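Local coordinates for acyl-CoA thioesterase II (Mycobacterium avium subsp. paratuberculosis, PDB 4R9Z), which probably hydrolyses fatty acyl-CoA thioesters to free fatty acids and coenzyme A, using a double hot-dog fold, at residues Q123-P127 with F257-L263; T191-V195 with F226-L232; R19-F25 with A49-T53. The contacts are given in a common frame with arbitrary orientation. Numbering follows the deposited sequence.

The three contacts sample both halves of the double hot-dog. Contact 3 belongs to the N-terminal repeat, where the end of its central helix 39-52 meets the edge of the sheet. In the C-terminal repeat, contact 2 sets helix 188-201 against the connection after strand 218-226. Contact 1 fastens the linker between the repeats to a hairpin of the C-terminal one. Contacts 1 and 2 have centres 13 Å apart and touch directly: N258 OD1 lies 2.8 Å from V231 N, and L263 O 3.1 Å from H227 ND1, both probable hydrogen bonds. Contact 3 is separate, its nearest atoms about 6 Å from contact 2 and about 17 Å from contact 1.

Contact 1. Residues Q123-P127 with F257-L263; sequences QPIMP and FNRTGEL
M126 sets its CB over one face of the F257 ring, 3.8 Å from the ring centroid and 19° off the normal, as a CH-pi contact; M126 CB comes to 3.6 Å from F257 CD2. The all-trans M126 side chain then carries SD obliquely past the ring, 4.9 Å from the centroid, a Met-aromatic contact, and on to the backbone, 3.5 Å from G261 CA. F257, in the m rotamer, meets the carbonyl P124 O at its edge, 3.3 Å from CE2, while P127 CD approaches CE1 to 4.1 Å. Residues 124-127 are extended with polyproline II-like angles, and Q123 is more fully stretched (-155/163). The nearest CA pairs are Q123-L263 (6.4 Å) and M126-G261 (5.5 Å). Segment 257-263 closes the hairpin between strands 249-258 and 263-272 of the C-terminal hot-dog sheet. N258 to G261 form a type I turn with a G1 bulge at G261: G261 N bonds N258 O at 2.6 Å and N258 N bonds E262 O at 2.8 Å, with G261 at 99/5, where a CB would be jammed against the preceding carbonyl. The Q123 amide (chi1 p, chi2 t, chi3 83°) hydrogen-bonds to the backbone at the end of this turn: Q123 OE1 accepts L263 N at 3.1 Å (169°), and Q123 NE2 donates to G261 O at 2.7 Å and, within its own segment, to P124 O at 3.3 Å. Beside the amide, P124 CD packs on L263 CD2 at 3.9 Å. P124 and L263 also touch P243 and S244 of the second subunit, so the linker borders the dimer interface.

Contact 2. Residues T191-V195 with F226-L232; sequences TASLV and FHGRAVL
This is a mainly apolar contact between the central helix of the C-terminal hot-dog domain and the connection that follows strand 218-226, with methyls and one aromatic ring as the interlocking parts. Residues 191-195 form regular alpha-helix within helix 188-201, with V195 N bonded to T191 O at 2.9 Å. T191 and V195, one turn apart, present their side chains to the connection, where A230 and L232 point back at them. The closest CA pair is T191-A230 at 6.7 Å. A230 CB fits against both helix residues, 3.6 Å from T191 CG2 and 3.6 Å from V195 CG2. T191, with chi1 m, directs its methyl inward so that CG2 also meets L232 CD1 at 3.6 Å, while its OG1 bonds D187 O. In a hot-dog fold the sheet wraps around a long helix. Here the connection leaving F226, at the end of strand 218-226, lies along that helix, and V195 and A230 also touch strand 263-272 through C265 and V264. From R229 to V231 the backbone is extended, so A230 and L232 face the helix and V231 turns away. L232 (m, t) brings CD1 to 4.0 Å from L194 CD1 and also packs on W178. The other end of the segment is held by F226, in the m rotamer. F226 CE1 approaches A192 CB at 3.9 Å and, at the ring edge, A192 O at 3.7 Å. V195 CG1 lies 4.3 Å from F226 CE1. S193, pointing away from the connection, packs on L47 and L48 of helix 39-52, the central helix of the other repeat.

Contact 3. Residues R19-F25 with A49-T53; sequences RVGQWRF and AASRT
R19, on the short edge strand 18-19, opens the loop of a beta hairpin leading into strand 24-27, which packs against the C-terminal end of helix 39-52, the central helix of the N-terminal hot-dog domain. The R19 guanidinium folds back on the hairpin loop: NH1 bonds G21 O at 3.1 Å and, weakly, Q22 O at 3.0 Å, while NH2 makes a weak 3.3 Å bond to R52 O, although like charges are close (R19 NE to R52 NH2 4.3 Å). V20 N bonds R24 O at 2.9 Å. W23 (chi1 m) brings CZ3 to 3.6 Å from T53 CB, and its indole also packs on V80. The nearest CA pairs are W23-T53 (7.0 Å) and F25-A49 (6.7 Å). R24 points away from the helix and F25 toward it. The F25 ring (chi1 m) takes A49 CA over one face, with CD1 3.8 Å from A49 CB, and T53 CG2 at its edge. The guanidinium of R52, whose NH1 bonds L17 O, turns a face to F25 CE2, with R52 NE 3.8 Å from that atom.

Contact 1. Residues Q123-P127 with F257-L263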
loop_
_atom_site.group_PDB
_atom_site.type_symbol
_atom_site.label_atom_id
_atom_site.label_comp_id
_atom_site.label_asym_id
_atom_site.label_seq_id
_atom_site.Cartn_x
_atom_site.Cartn_y
_atom_site.Cartn_z
ATOM N N GLN B 123 3.460 15.521 -11.046
ATOM C CA GLN B 123 2.447 15.221 -10.047
ATOM C C GLN B 123 1.065 15.428 -10.642
ATOM O O GLN B 123 0.934 16.065 -11.689
ATOM C CB GLN B 123 2.637 16.103 -8.813
ATOM C CG GLN B 123 2.610 17.591 -9.114
ATOM C CD GLN B 123 2.570 18.436 -7.858
ATOM O OE1 GLN B 123 3.601 18.708 -7.246
ATOM N NE2 GLN B 123 1.374 18.848 -7.461
ATOM N N PRO B 124 0.027 14.870 -10.001
ATOM C CA PRO B 124 -1.297 15.320 -10.435
ATOM C C PRO B 124 -1.470 16.792 -10.089
ATOM O O PRO B 124 -0.981 17.239 -9.043
ATOM C CB PRO B 124 -2.263 14.441 -9.632
ATOM C CG PRO B 124 -1.450 13.890 -8.504
ATOM C CD PRO B 124 -0.045 13.793 -8.999
ATOM N N ILE B 125 -2.188 17.525 -10.933
ATOM C CA ILE B 125 -2.418 18.938 -10.684
ATOM C C ILE B 125 -3.457 19.080 -9.593
ATOM O O ILE B 125 -4.486 18.408 -9.610
ATOM C CB ILE B 125 -2.895 19.682 -11.953
ATOM C CG1 ILE B 125 -1.956 19.398 -13.130
ATOM C CG2 ILE B 125 -3.005 21.180 -11.695
ATOM C CD1 ILE B 125 -0.501 19.692 -12.840
ATOM N N MET B 126 -3.189 19.967 -8.648
ATOM C CA MET B 126 -4.114 20.195 -7.556
ATOM C C MET B 126 -5.398 20.817 -8.076
ATOM O O MET B 126 -5.360 21.796 -8.822
ATOM C CB MET B 126 -3.479 21.094 -6.514
ATOM C CG MET B 126 -4.341 21.327 -5.316
ATOM S SD MET B 126 -3.590 22.619 -4.335
ATOM C CE MET B 126 -4.999 23.143 -3.393
ATOM N N PRO B 127 -6.544 20.230 -7.709
ATOM C CA PRO B 127 -7.840 20.739 -8.167
ATOM C C PRO B 127 -8.105 22.162 -7.685
ATOM O O PRO B 127 -7.800 22.479 -6.532
ATOM C CB PRO B 127 -8.841 19.765 -7.537
ATOM C CG PRO B 127 -8.063 18.522 -7.289
ATOM C CD PRO B 127 -6.674 18.971 -6.956
ATOM N N PHE B 257 -2.066 17.948 -0.796
ATOM C CA PHE B 257 -1.278 19.017 -1.409
ATOM C C PHE B 257 -0.956 20.131 -0.417
ATOM O O PHE B 257 -1.734 20.405 0.500
ATOM C CB PHE B 257 -2.016 19.637 -2.598
ATOM C CG PHE B 257 -2.341 18.677 -3.705
ATOM C CD1 PHE B 257 -3.492 17.904 -3.660
ATOM C CD2 PHE B 257 -1.518 18.580 -4.815
ATOM C CE1 PHE B 257 -3.802 17.034 -4.694
ATOM C CE2 PHE B 257 -1.823 17.711 -5.853
ATOM C CZ PHE B 257 -2.967 16.938 -5.790
ATOM N N ASN B 258 0.192 20.777 -0.609
ATOM C CA ASN B 258 0.440 22.068 0.030
ATOM C C ASN B 258 -0.423 23.125 -0.641
ATOM O O ASN B 258 -0.804 22.961 -1.800
ATOM C CB ASN B 258 1.918 22.465 -0.056
ATOM C CG ASN B 258 2.800 21.661 0.874
ATOM O OD1 ASN B 258 2.395 21.296 1.977
ATOM N ND2 ASN B 258 4.021 21.384 0.434
ATOM N N ARG B 259 -0.734 24.202 0.078
ATOM C CA ARG B 259 -1.523 25.293 -0.493
ATOM C C ARG B 259 -0.892 25.815 -1.777
ATOM O O ARG B 259 -1.584 26.316 -2.658
ATOM C CB ARG B 259 -1.687 26.433 0.515
ATOM C CG ARG B 259 -2.620 27.544 0.042
ATOM C CD ARG B 259 -3.067 28.438 1.191
ATOM N NE ARG B 259 -4.179 29.309 0.814
ATOM C CZ ARG B 259 -4.918 29.995 1.682
ATOM N NH1 ARG B 259 -4.669 29.905 2.983
ATOM N NH2 ARG B 259 -5.907 30.768 1.255
ATOM N N THR B 260 0.424 25.674 -1.889
ATOM C CA THR B 260 1.136 26.057 -3.102
ATOM C C THR B 260 0.776 25.141 -4.270
ATOM O O THR B 260 0.986 25.489 -5.435
ATOM C CB THR B 260 2.659 26.019 -2.895
ATOM O OG1 THR B 260 3.076 24.678 -2.605
ATOM C CG2 THR B 260 3.058 26.941 -1.751
ATOM N N GLY B 261 0.230 23.968 -3.955
ATOM C CA GLY B 261 -0.157 23.014 -4.975
ATOM C C GLY B 261 0.844 21.900 -5.222
ATOM O O GLY B 261 0.668 21.096 -6.139
ATOM N N GLU B 262 1.908 21.861 -4.424
ATOM C CA GLU B 262 2.846 20.746 -4.493
ATOM C C GLU B 262 2.238 19.517 -3.817
ATOM O O GLU B 262 1.633 19.618 -2.743
ATOM C CB GLU B 262 4.189 21.097 -3.845
ATOM C CG GLU B 262 5.316 20.135 -4.230
ATOM C CD GLU B 262 6.571 20.315 -3.394
ATOM O OE1 GLU B 262 6.497 20.989 -2.343
ATOM O OE2 GLU B 262 7.632 19.783 -3.793
ATOM N N LEU B 263 2.383 18.365 -4.463
ATOM C CA LEU B 263 1.889 17.109 -3.913
ATOM C C LEU B 263 2.694 16.711 -2.674
ATOM O O LEU B 263 3.923 16.744 -2.680
ATOM C CB LEU B 263 1.950 16.002 -4.971
ATOM C CG LEU B 263 1.505 14.602 -4.541
ATOM C CD1 LEU B 263 0.010 14.569 -4.262
ATOM C CD2 LEU B 263 1.870 13.597 -5.614
#

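Contact 2. Residues T191-V195 with F226-L232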
loop_
_atom_site.group_PDB
_atom_site.type_symbol
_atom_site.label_atom_id
_atom_site.label_comp_id
_atom_site.label_asym_id
_atom_site.label_seq_id
_atom_site.Cartn_x
_atom_site.Cartn_y
_atom_site.Cartn_z
ATOM N N THR B 191 6.605 15.977 10.969
ATOM C CA THR B 191 5.626 16.454 10.000
ATOM C C THR B 191 5.065 15.310 9.154
ATOM O O THR B 191 3.863 15.245 8.897
ATOM C CB THR B 191 6.242 17.525 9.080
ATOM O OG1 THR B 191 6.603 18.668 9.864
ATOM C CG2 THR B 191 5.260 17.949 8.010
ATOM N N ALA B 192 5.941 14.409 8.719
ATOM C CA ALA B 192 5.519 13.286 7.897
ATOM C C ALA B 192 4.560 12.375 8.659
ATOM O O ALA B 192 3.556 11.922 8.108
ATOM C CB ALA B 192 6.720 12.507 7.419
ATOM N N SER B 193 4.854 12.123 9.931
ATOM C CA SER B 193 3.993 11.259 10.730
ATOM C C SER B 193 2.651 11.931 10.990
ATOM O O SER B 193 1.626 11.261 11.088
ATOM C CB SER B 193 4.654 10.895 12.060
ATOM O OG SER B 193 4.834 12.043 12.872
ATOM N N LEU B 194 2.653 13.258 11.064
ATOM C CA LEU B 194 1.421 13.998 11.297
ATOM C C LEU B 194 0.569 13.999 10.041
ATOM O O LEU B 194 -0.658 13.931 10.108
ATOM C CB LEU B 194 1.714 15.431 11.730
ATOM C CG LEU B 194 2.177 15.603 13.173
ATOM C CD1 LEU B 194 2.753 16.994 13.369
ATOM C CD2 LEU B 194 1.013 15.357 14.118
ATOM N N VAL B 195 1.233 14.078 8.895
ATOM C CA VAL B 195 0.561 13.907 7.622
ATOM C C VAL B 195 -0.098 12.531 7.573
ATOM O O VAL B 195 -1.294 12.417 7.311
ATOM C CB VAL B 195 1.527 14.059 6.451
ATOM C CG1 VAL B 195 0.894 13.523 5.180
ATOM C CG2 VAL B 195 1.908 15.515 6.289
ATOM N N PHE B 226 5.065 9.218 0.161
ATOM C CA PHE B 226 5.422 10.600 0.311
ATOM C C PHE B 226 6.058 11.157 -0.918
ATOM O O PHE B 226 6.797 10.498 -1.576
ATOM C CB PHE B 226 6.332 10.783 1.494
ATOM C CG PHE B 226 5.702 10.439 2.792
ATOM C CD1 PHE B 226 4.908 11.328 3.455
ATOM C CD2 PHE B 226 5.915 9.220 3.356
ATOM C CE1 PHE B 226 4.349 11.003 4.642
ATOM C CE2 PHE B 226 5.350 8.887 4.547
ATOM C CZ PHE B 226 4.570 9.789 5.192
ATOM N N HIS B 227 5.748 12.398 -1.217
ATOM C CA HIS B 227 6.223 13.021 -2.418
ATOM C C HIS B 227 7.105 14.201 -2.100
ATOM O O HIS B 227 8.274 14.208 -2.387
ATOM C CB HIS B 227 5.037 13.453 -3.243
ATOM C CG HIS B 227 5.386 13.971 -4.586
ATOM N ND1 HIS B 227 5.549 15.304 -4.843
ATOM C CD2 HIS B 227 5.569 13.343 -5.758
ATOM C CE1 HIS B 227 5.841 15.474 -6.112
ATOM N NE2 HIS B 227 5.859 14.298 -6.689
ATOM N N GLY B 228 6.523 15.199 -1.485
ATOM C CA GLY B 228 7.203 16.418 -1.214
ATOM C C GLY B 228 7.012 16.665 0.235
ATOM O O GLY B 228 6.250 15.999 0.855
ATOM N N ARG B 229 7.748 17.603 0.778
ATOM C CA ARG B 229 7.682 17.879 2.205
ATOM C C ARG B 229 6.515 18.798 2.552
ATOM O O ARG B 229 6.311 19.833 1.922
ATOM C CB ARG B 229 9.005 18.471 2.676
ATOM C CG ARG B 229 9.467 17.901 3.997
ATOM C CD ARG B 229 10.846 18.403 4.353
ATOM N NE ARG B 229 11.863 17.718 3.561
ATOM C CZ ARG B 229 13.171 17.844 3.752
ATOM N NH1 ARG B 229 13.628 18.629 4.720
ATOM N NH2 ARG B 229 14.021 17.178 2.980
ATOM N N ALA B 230 5.751 18.406 3.565
ATOM C CA ALA B 230 4.538 19.121 3.936
ATOM C C ALA B 230 4.820 20.447 4.626
ATOM O O ALA B 230 5.722 20.549 5.460
ATOM C CB ALA B 230 3.672 18.252 4.827
ATOM N N VAL B 231 4.021 21.455 4.287
ATOM C CA VAL B 231 4.106 22.755 4.939
ATOM C C VAL B 231 2.913 22.920 5.867
ATOM O O VAL B 231 1.818 23.261 5.423
ATOM C CB VAL B 231 4.122 23.903 3.923
ATOM C CG1 VAL B 231 4.122 25.230 4.645
ATOM C CG2 VAL B 231 5.338 23.794 3.014
ATOM N N LEU B 232 3.126 22.680 7.157
ATOM C CA LEU B 232 2.035 22.707 8.125
ATOM C C LEU B 232 1.805 24.088 8.722
ATOM O O LEU B 232 1.070 24.231 9.697
ATOM C CB LEU B 232 2.305 21.715 9.258
ATOM C CG LEU B 232 2.446 20.235 8.910
ATOM C CD1 LEU B 232 2.753 19.448 10.170
ATOM C CD2 LEU B 232 1.178 19.714 8.250
#

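Contact 3. Residues R19-F25 with A49-T53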
loop_
_atom_site.group_PDB
_atom_site.type_symbol
_atom_site.label_atom_id
_atom_site.label_comp_id
_atom_site.label_asym_id
_atom_site.label_seq_id
_atom_site.Cartn_x
_atom_site.Cartn_y
_atom_site.Cartn_z
ATOM N N ARG B 19 12.019 5.818 24.327
ATOM C CA ARG B 19 12.885 4.735 23.914
ATOM C C ARG B 19 13.244 3.863 25.116
ATOM O O ARG B 19 13.693 4.367 26.143
ATOM C CB ARG B 19 14.147 5.276 23.253
ATOM C CG ARG B 19 15.006 4.180 22.687
ATOM C CD ARG B 19 16.345 4.686 22.218
ATOM N NE ARG B 19 16.291 5.391 20.942
ATOM C CZ ARG B 19 16.508 4.813 19.765
ATOM N NH1 ARG B 19 16.773 3.515 19.703
ATOM N NH2 ARG B 19 16.453 5.531 18.651
ATOM N N VAL B 20 13.027 2.556 24.990
ATOM C CA VAL B 20 13.382 1.615 26.045
ATOM C C VAL B 20 14.403 0.597 25.550
ATOM O O VAL B 20 14.717 -0.367 26.242
ATOM C CB VAL B 20 12.144 0.868 26.592
ATOM C CG1 VAL B 20 11.192 1.844 27.254
ATOM C CG2 VAL B 20 11.443 0.107 25.483
ATOM N N GLY B 21 14.917 0.807 24.344
ATOM C CA GLY B 21 15.930 -0.079 23.803
ATOM C C GLY B 21 16.492 0.411 22.487
ATOM O O GLY B 21 16.127 1.476 22.006
ATOM N N GLN B 22 17.414 -0.350 21.916
ATOM C CA GLN B 22 17.963 0.010 20.622
ATOM C C GLN B 22 16.877 -0.059 19.548
ATOM O O GLN B 22 16.883 0.716 18.591
ATOM C CB GLN B 22 19.146 -0.899 20.273
ATOM C CG GLN B 22 19.786 -0.617 18.921
ATOM C CD GLN B 22 20.519 0.712 18.872
ATOM O OE1 GLN B 22 20.532 1.465 19.845
ATOM N NE2 GLN B 22 21.132 1.006 17.729
ATOM N N TRP B 23 15.926 -0.969 19.727
ATOM C CA TRP B 23 14.873 -1.157 18.742
ATOM C C TRP B 23 13.486 -1.158 19.378
ATOM O O TRP B 23 12.550 -1.752 18.839
ATOM C CB TRP B 23 15.085 -2.464 17.981
ATOM C CG TRP B 23 16.395 -2.558 17.283
ATOM C CD1 TRP B 23 17.512 -3.187 17.729
ATOM C CD2 TRP B 23 16.730 -1.996 16.011
ATOM N NE1 TRP B 23 18.525 -3.060 16.813
ATOM C CE2 TRP B 23 18.072 -2.328 15.748
ATOM C CE3 TRP B 23 16.024 -1.241 15.066
ATOM C CZ2 TRP B 23 18.727 -1.935 14.583
ATOM C CZ3 TRP B 23 16.675 -0.853 13.905
ATOM C CH2 TRP B 23 18.013 -1.200 13.677
ATOM N N ARG B 24 13.339 -0.477 20.507
ATOM C CA ARG B 24 12.102 -0.598 21.261
ATOM C C ARG B 24 11.681 0.725 21.868
ATOM O O ARG B 24 12.502 1.476 22.391
ATOM C CB ARG B 24 12.243 -1.666 22.346
ATOM C CG ARG B 24 12.263 -3.080 21.785
ATOM C CD ARG B 24 12.133 -4.129 22.858
ATOM N NE ARG B 24 12.456 -5.453 22.337
ATOM C CZ ARG B 24 11.564 -6.310 21.852
ATOM N NH1 ARG B 24 10.278 -5.988 21.818
ATOM N NH2 ARG B 24 11.963 -7.492 21.403
ATOM N N PHE B 25 10.389 1.004 21.749
ATOM C CA PHE B 25 9.798 2.264 22.174
ATOM C C PHE B 25 8.464 1.993 22.851
ATOM O O PHE B 25 7.827 0.968 22.605
ATOM C CB PHE B 25 9.591 3.213 20.990
ATOM C CG PHE B 25 10.827 3.453 20.173
ATOM C CD1 PHE B 25 11.190 2.569 19.166
ATOM C CD2 PHE B 25 11.614 4.568 20.394
ATOM C CE1 PHE B 25 12.324 2.784 18.412
ATOM C CE2 PHE B 25 12.749 4.791 19.637
ATOM C CZ PHE B 25 13.106 3.897 18.645
ATOM N N ALA B 49 8.695 5.534 15.357
ATOM C CA ALA B 49 9.549 4.490 15.888
ATOM C C ALA B 49 10.578 4.083 14.846
ATOM O O ALA B 49 11.778 4.161 15.088
ATOM C CB ALA B 49 8.721 3.297 16.310
ATOM N N ALA B 50 10.096 3.720 13.663
ATOM C CA ALA B 50 10.963 3.335 12.563
ATOM C C ALA B 50 11.935 4.453 12.201
ATOM O O ALA B 50 13.131 4.218 12.038
ATOM C CB ALA B 50 10.129 2.944 11.350
ATOM N N SER B 51 11.410 5.668 12.081
ATOM C CA SER B 51 12.200 6.823 11.670
ATOM C C SER B 51 13.376 7.101 12.601
ATOM O O SER B 51 14.452 7.476 12.144
ATOM C CB SER B 51 11.311 8.061 11.588
ATOM O OG SER B 51 10.204 7.830 10.738
ATOM N N ARG B 52 13.158 6.940 13.903
ATOM C CA ARG B 52 14.205 7.166 14.899
ATOM C C ARG B 52 15.310 6.109 14.877
ATOM O O ARG B 52 16.383 6.326 15.436
ATOM C CB ARG B 52 13.589 7.241 16.299
ATOM C CG ARG B 52 12.780 8.507 16.518
ATOM C CD ARG B 52 12.045 8.513 17.847
ATOM N NE ARG B 52 12.949 8.525 18.991
ATOM C CZ ARG B 52 12.543 8.594 20.253
ATOM N NH1 ARG B 52 11.250 8.659 20.531
ATOM N NH2 ARG B 52 13.429 8.597 21.234
ATOM N N THR B 53 15.045 4.972 14.237
ATOM C CA THR B 53 16.064 3.939 14.047
ATOM C C THR B 53 16.719 4.070 12.679
ATOM O O THR B 53 17.545 3.243 12.306
ATOM C CB THR B 53 15.499 2.513 14.171
ATOM O OG1 THR B 53 14.693 2.199 13.025
ATOM C CG2 THR B 53 14.707 2.346 15.466
#